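Local coordinates for protein type I polyketide synthase PikAII (Streptomyces venezuelae, PDB 3QP9) that is a C2-type ketoreductase domain of a modular polyketide synthase that probably epimerizes the alpha-substituent of the intermediate rather than reducing its ketone, at residues V147-V159 / P187-D199. Numbering follows the deposited sequence.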
loop_
_atom_site.group_PDB
_atom_site.type_symbol
_atom_site.label_atom_id
_atom_site.label_comp_id
_atom_site.label_asym_id
_atom_site.label_seq_id
_atom_site.Cartn_x
_atom_site.Cartn_y
_atom_site.Cartn_z
ATOM N N VAL A 147 25.923 5.737 -7.363
ATOM C CA VAL A 147 25.142 6.911 -7.806
ATOM C C VAL A 147 24.548 7.507 -6.571
ATOM O O VAL A 147 23.735 6.869 -5.910
ATOM C CB VAL A 147 23.987 6.524 -8.798
ATOM C CG1 VAL A 147 23.223 7.769 -9.284
ATOM C CG2 VAL A 147 24.542 5.766 -10.005
ATOM N N ALA A 148 24.967 8.723 -6.272
ATOM C CA ALA A 148 24.627 9.407 -5.026
ATOM C C ALA A 148 23.435 10.322 -5.244
ATOM O O ALA A 148 22.821 10.737 -4.286
ATOM C CB ALA A 148 25.852 10.261 -4.515
ATOM N N ALA A 149 23.112 10.611 -6.500
ATOM C CA ALA A 149 21.982 11.479 -6.887
ATOM C C ALA A 149 20.587 10.972 -6.417
ATOM O O ALA A 149 20.356 9.755 -6.405
ATOM C CB ALA A 149 21.972 11.624 -8.447
ATOM N N PRO A 150 19.639 11.892 -6.132
ATOM C CA PRO A 150 18.322 11.412 -5.671
ATOM C C PRO A 150 17.517 10.648 -6.734
ATOM O O PRO A 150 17.413 11.094 -7.899
ATOM C CB PRO A 150 17.590 12.710 -5.307
ATOM C CG PRO A 150 18.156 13.733 -6.245
ATOM C CD PRO A 150 19.605 13.331 -6.488
ATOM N N LEU A 151 16.942 9.534 -6.308
ATOM C CA LEU A 151 16.084 8.716 -7.147
ATOM C C LEU A 151 14.617 9.192 -7.078
ATOM O O LEU A 151 14.016 9.185 -5.982
ATOM C CB LEU A 151 16.013 7.306 -6.583
ATOM C CG LEU A 151 15.140 6.241 -7.329
ATOM C CD1 LEU A 151 15.298 6.244 -8.929
ATOM C CD2 LEU A 151 15.314 4.812 -6.795
ATOM N N TRP A 152 14.023 9.469 -8.208
ATOM C CA TRP A 152 12.556 9.748 -8.186
ATOM C C TRP A 152 11.792 8.639 -8.956
ATOM O O TRP A 152 12.174 8.309 -10.099
ATOM C CB TRP A 152 12.309 11.093 -8.801
ATOM C CG TRP A 152 12.717 12.257 -7.951
ATOM C CD1 TRP A 152 13.991 12.816 -7.856
ATOM C CD2 TRP A 152 11.882 13.007 -7.071
ATOM N NE1 TRP A 152 13.955 13.902 -7.007
ATOM C CE2 TRP A 152 12.670 14.046 -6.525
ATOM C CE3 TRP A 152 10.507 12.965 -6.772
ATOM C CZ2 TRP A 152 12.149 14.980 -5.586
ATOM C CZ3 TRP A 152 9.974 13.879 -5.891
ATOM C CH2 TRP A 152 10.779 14.921 -5.343
ATOM N N CYS A 153 10.710 8.084 -8.375
ATOM C CA CYS A 153 9.947 7.009 -9.067
ATOM C C CYS A 153 8.622 7.551 -9.497
ATOM O O CYS A 153 7.899 8.079 -8.699
ATOM C CB CYS A 153 9.742 5.772 -8.149
ATOM S SG CYS A 153 11.312 4.941 -7.764
ATOM N N VAL A 154 8.330 7.470 -10.778
ATOM C CA VAL A 154 7.111 8.038 -11.317
ATOM C C VAL A 154 6.111 6.949 -11.617
ATOM O O VAL A 154 6.473 5.917 -12.215
ATOM C CB VAL A 154 7.431 8.904 -12.530
ATOM C CG1 VAL A 154 6.155 9.445 -13.200
ATOM C CG2 VAL A 154 8.331 10.134 -12.087
ATOM N N THR A 155 4.834 7.137 -11.182
ATOM C CA THR A 155 3.793 6.191 -11.472
ATOM C C THR A 155 2.695 6.938 -12.224
ATOM O O THR A 155 2.779 8.131 -12.377
ATOM C CB THR A 155 3.187 5.589 -10.162
ATOM O OG1 THR A 155 2.710 6.681 -9.320
ATOM C CG2 THR A 155 4.231 4.698 -9.417
ATOM N N HIS A 156 1.672 6.227 -12.725
ATOM C CA HIS A 156 0.435 6.871 -13.280
ATOM C C HIS A 156 -0.723 6.043 -12.809
ATOM O O HIS A 156 -0.664 4.823 -12.862
ATOM C CB HIS A 156 0.469 6.987 -14.854
ATOM C CG HIS A 156 0.615 5.684 -15.569
ATOM N ND1 HIS A 156 -0.471 4.983 -16.052
ATOM C CD2 HIS A 156 1.723 4.950 -15.899
ATOM C CE1 HIS A 156 -0.053 3.859 -16.621
ATOM N NE2 HIS A 156 1.273 3.810 -16.538
ATOM N N GLY A 157 -1.772 6.698 -12.325
ATOM C CA GLY A 157 -2.988 5.990 -11.837
ATOM C C GLY A 157 -2.799 5.250 -10.497
ATOM O O GLY A 157 -3.620 4.433 -10.143
ATOM N N ALA A 158 -1.699 5.481 -9.790
ATOM C CA ALA A 158 -1.446 4.770 -8.562
ATOM C C ALA A 158 -2.174 5.250 -7.261
ATOM O O ALA A 158 -2.280 4.471 -6.286
ATOM C CB ALA A 158 0.087 4.597 -8.329
ATOM N N VAL A 159 -2.570 6.511 -7.196
ATOM C CA VAL A 159 -3.177 7.047 -5.957
ATOM C C VAL A 159 -4.437 7.806 -6.387
ATOM O O VAL A 159 -4.546 8.256 -7.517
ATOM C CB VAL A 159 -2.304 7.959 -5.169
ATOM C CG1 VAL A 159 -0.904 7.179 -4.736
ATOM C CG2 VAL A 159 -1.968 9.230 -6.032
ATOM N N PRO A 187 17.946 7.495 3.181
ATOM C CA PRO A 187 17.408 8.855 3.088
ATOM C C PRO A 187 18.277 9.848 2.281
ATOM O O PRO A 187 17.777 10.800 1.766
ATOM C CB PRO A 187 17.354 9.306 4.534
ATOM C CG PRO A 187 18.366 8.351 5.264
ATOM C CD PRO A 187 18.241 7.071 4.556
ATOM N N GLU A 188 19.596 9.607 2.174
ATOM C CA GLU A 188 20.463 10.520 1.472
ATOM C C GLU A 188 20.293 10.399 -0.049
ATOM O O GLU A 188 20.700 11.272 -0.799
ATOM C CB GLU A 188 21.964 10.275 1.947
ATOM C CG GLU A 188 22.680 8.918 1.402
ATOM C CD GLU A 188 21.919 7.532 1.672
ATOM O OE1 GLU A 188 21.103 7.385 2.602
ATOM O OE2 GLU A 188 22.165 6.544 0.935
ATOM N N ARG A 189 19.738 9.281 -0.520
ATOM C CA ARG A 189 19.654 9.079 -1.977
ATOM C C ARG A 189 18.242 8.867 -2.542
ATOM O O ARG A 189 18.077 8.610 -3.703
ATOM C CB ARG A 189 20.597 7.982 -2.451
ATOM C CG ARG A 189 20.528 6.667 -1.635
ATOM C CD ARG A 189 21.173 5.571 -2.404
ATOM N NE ARG A 189 21.035 4.245 -1.809
ATOM C CZ ARG A 189 20.392 3.239 -2.386
ATOM N NH1 ARG A 189 20.334 2.046 -1.790
ATOM N NH2 ARG A 189 19.840 3.439 -3.574
ATOM N N TRP A 190 17.229 9.032 -1.697
ATOM C CA TRP A 190 15.811 8.998 -2.116
ATOM C C TRP A 190 15.248 10.402 -2.432
ATOM O O TRP A 190 15.298 11.324 -1.606
ATOM C CB TRP A 190 14.989 8.252 -1.044
ATOM C CG TRP A 190 13.533 8.006 -1.561
ATOM C CD1 TRP A 190 12.423 8.722 -1.238
ATOM C CD2 TRP A 190 13.115 6.994 -2.478
ATOM N NE1 TRP A 190 11.279 8.197 -1.895
ATOM C CE2 TRP A 190 11.692 7.140 -2.667
ATOM C CE3 TRP A 190 13.783 5.979 -3.151
ATOM C CZ2 TRP A 190 10.969 6.324 -3.533
ATOM C CZ3 TRP A 190 13.079 5.114 -3.977
ATOM C CH2 TRP A 190 11.634 5.302 -4.161
ATOM N N GLY A 191 14.740 10.568 -3.644
ATOM C CA GLY A 191 14.199 11.844 -4.057
ATOM C C GLY A 191 12.731 11.778 -3.681
ATOM O O GLY A 191 12.289 12.422 -2.712
ATOM N N GLY A 192 11.988 10.955 -4.357
ATOM C CA GLY A 192 10.522 10.909 -4.032
ATOM C C GLY A 192 9.663 10.114 -4.935
ATOM O O GLY A 192 10.151 9.414 -5.765
ATOM N N LEU A 193 8.332 10.382 -4.870
ATOM C CA LEU A 193 7.394 9.595 -5.605
ATOM C C LEU A 193 6.496 10.579 -6.234
ATOM O O LEU A 193 6.163 11.572 -5.612
ATOM C CB LEU A 193 6.579 8.706 -4.669
ATOM C CG LEU A 193 7.256 7.490 -4.072
ATOM C CD1 LEU A 193 6.682 7.025 -2.660
ATOM C CD2 LEU A 193 7.132 6.266 -5.118
ATOM N N ILE A 194 6.170 10.375 -7.502
ATOM C CA ILE A 194 5.304 11.301 -8.213
ATOM C C ILE A 194 4.313 10.507 -8.986
ATOM O O ILE A 194 4.721 9.678 -9.765
ATOM C CB ILE A 194 6.088 12.163 -9.183
ATOM C CG1 ILE A 194 7.194 12.916 -8.441
ATOM C CG2 ILE A 194 5.095 13.093 -9.962
ATOM C CD1 ILE A 194 8.171 13.682 -9.301
ATOM N N ASP A 195 3.001 10.815 -8.875
ATOM C CA ASP A 195 2.027 10.049 -9.663
ATOM C C ASP A 195 1.384 10.953 -10.717
ATOM O O ASP A 195 0.823 11.978 -10.363
ATOM C CB ASP A 195 0.934 9.503 -8.729
ATOM C CG ASP A 195 -0.084 8.629 -9.451
ATOM O OD1 ASP A 195 -1.263 9.073 -9.528
ATOM O OD2 ASP A 195 0.344 7.594 -10.024
ATOM N N LEU A 196 1.452 10.539 -11.978
ATOM C CA LEU A 196 0.961 11.283 -13.127
ATOM C C LEU A 196 -0.447 10.846 -13.293
ATOM O O LEU A 196 -0.826 9.856 -12.701
ATOM C CB LEU A 196 1.794 10.985 -14.386
ATOM C CG LEU A 196 3.209 11.549 -14.260
ATOM C CD1 LEU A 196 4.112 11.050 -15.383
ATOM C CD2 LEU A 196 3.276 13.070 -14.201
ATOM N N PRO A 197 -1.262 11.654 -13.980
ATOM C CA PRO A 197 -2.673 11.277 -14.160
ATOM C C PRO A 197 -2.740 9.923 -14.896
ATOM O O PRO A 197 -1.918 9.712 -15.825
ATOM C CB PRO A 197 -3.229 12.381 -15.068
ATOM C CG PRO A 197 -2.280 13.584 -14.962
ATOM C CD PRO A 197 -0.887 12.941 -14.616
ATOM N N SER A 198 -3.704 9.045 -14.562
ATOM C CA SER A 198 -3.759 7.683 -15.199
ATOM C C SER A 198 -3.270 7.639 -16.656
ATOM O O SER A 198 -2.617 6.687 -17.039
ATOM C CB SER A 198 -5.146 7.030 -15.133
ATOM O OG SER A 198 -5.699 7.105 -13.830
ATOM N N ASP A 199 -3.586 8.667 -17.446
ATOM C CA ASP A 199 -3.127 8.761 -18.841
ATOM C C ASP A 199 -1.946 9.680 -19.026
ATOM O O ASP A 199 -0.861 9.233 -19.435
ATOM C CB ASP A 199 -4.285 9.081 -19.808
ATOM C CG ASP A 199 -4.854 7.808 -20.443
ATOM O OD1 ASP A 199 -5.709 7.137 -19.795
ATOM O OD2 ASP A 199 -4.418 7.471 -21.573
#
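The indole of Trp152 lies flat over the backbone of Gly191 and Gly192, with Gly191 C 3.6 Å above the ring plane; both glycines lack a CB, which would strike the ring. Ile194 CD1 meets Trp152 CE3 obliquely at 3.5 Å, while Val211 and Leu212 of helix 202-212 also touch the indole. On the opposite side of the sheet, the Trp190 ring has Gly192 N and, farther off, Leu151 O over one face, and Leu193 CG at its edge in plane. Leu151 CD2 packs 3.6 Å from Trp190 CZ3, and Cys153 SG lies 3.6 Å from Trp190 CH2, an oblique sulfur-aromatic contact. Leu151 O accepts from both Gly191 N and Gly192 N, where a beta bulge shifts the register.

Further along, Asp195, with CG anti to the backbone N (chi1 -177°), extends its buried carboxylate to where the chain leaves strand 151-156. Thr155 OG1, also bonded to Trp176, donates to the anti lone pair of Asp195 OD2 at 2.6 Å; Ala158 N reaches Asp195 OD2 from above the carboxylate plane at 2.9 Å. Asp195 OD1 salt-bridges Arg224. Parallel strands 151-156 and 190-196, joined through helix 170-185, form a Rossmann-like beta-alpha-beta crossover, probably in the structural subdomain, as in related ketoreductases.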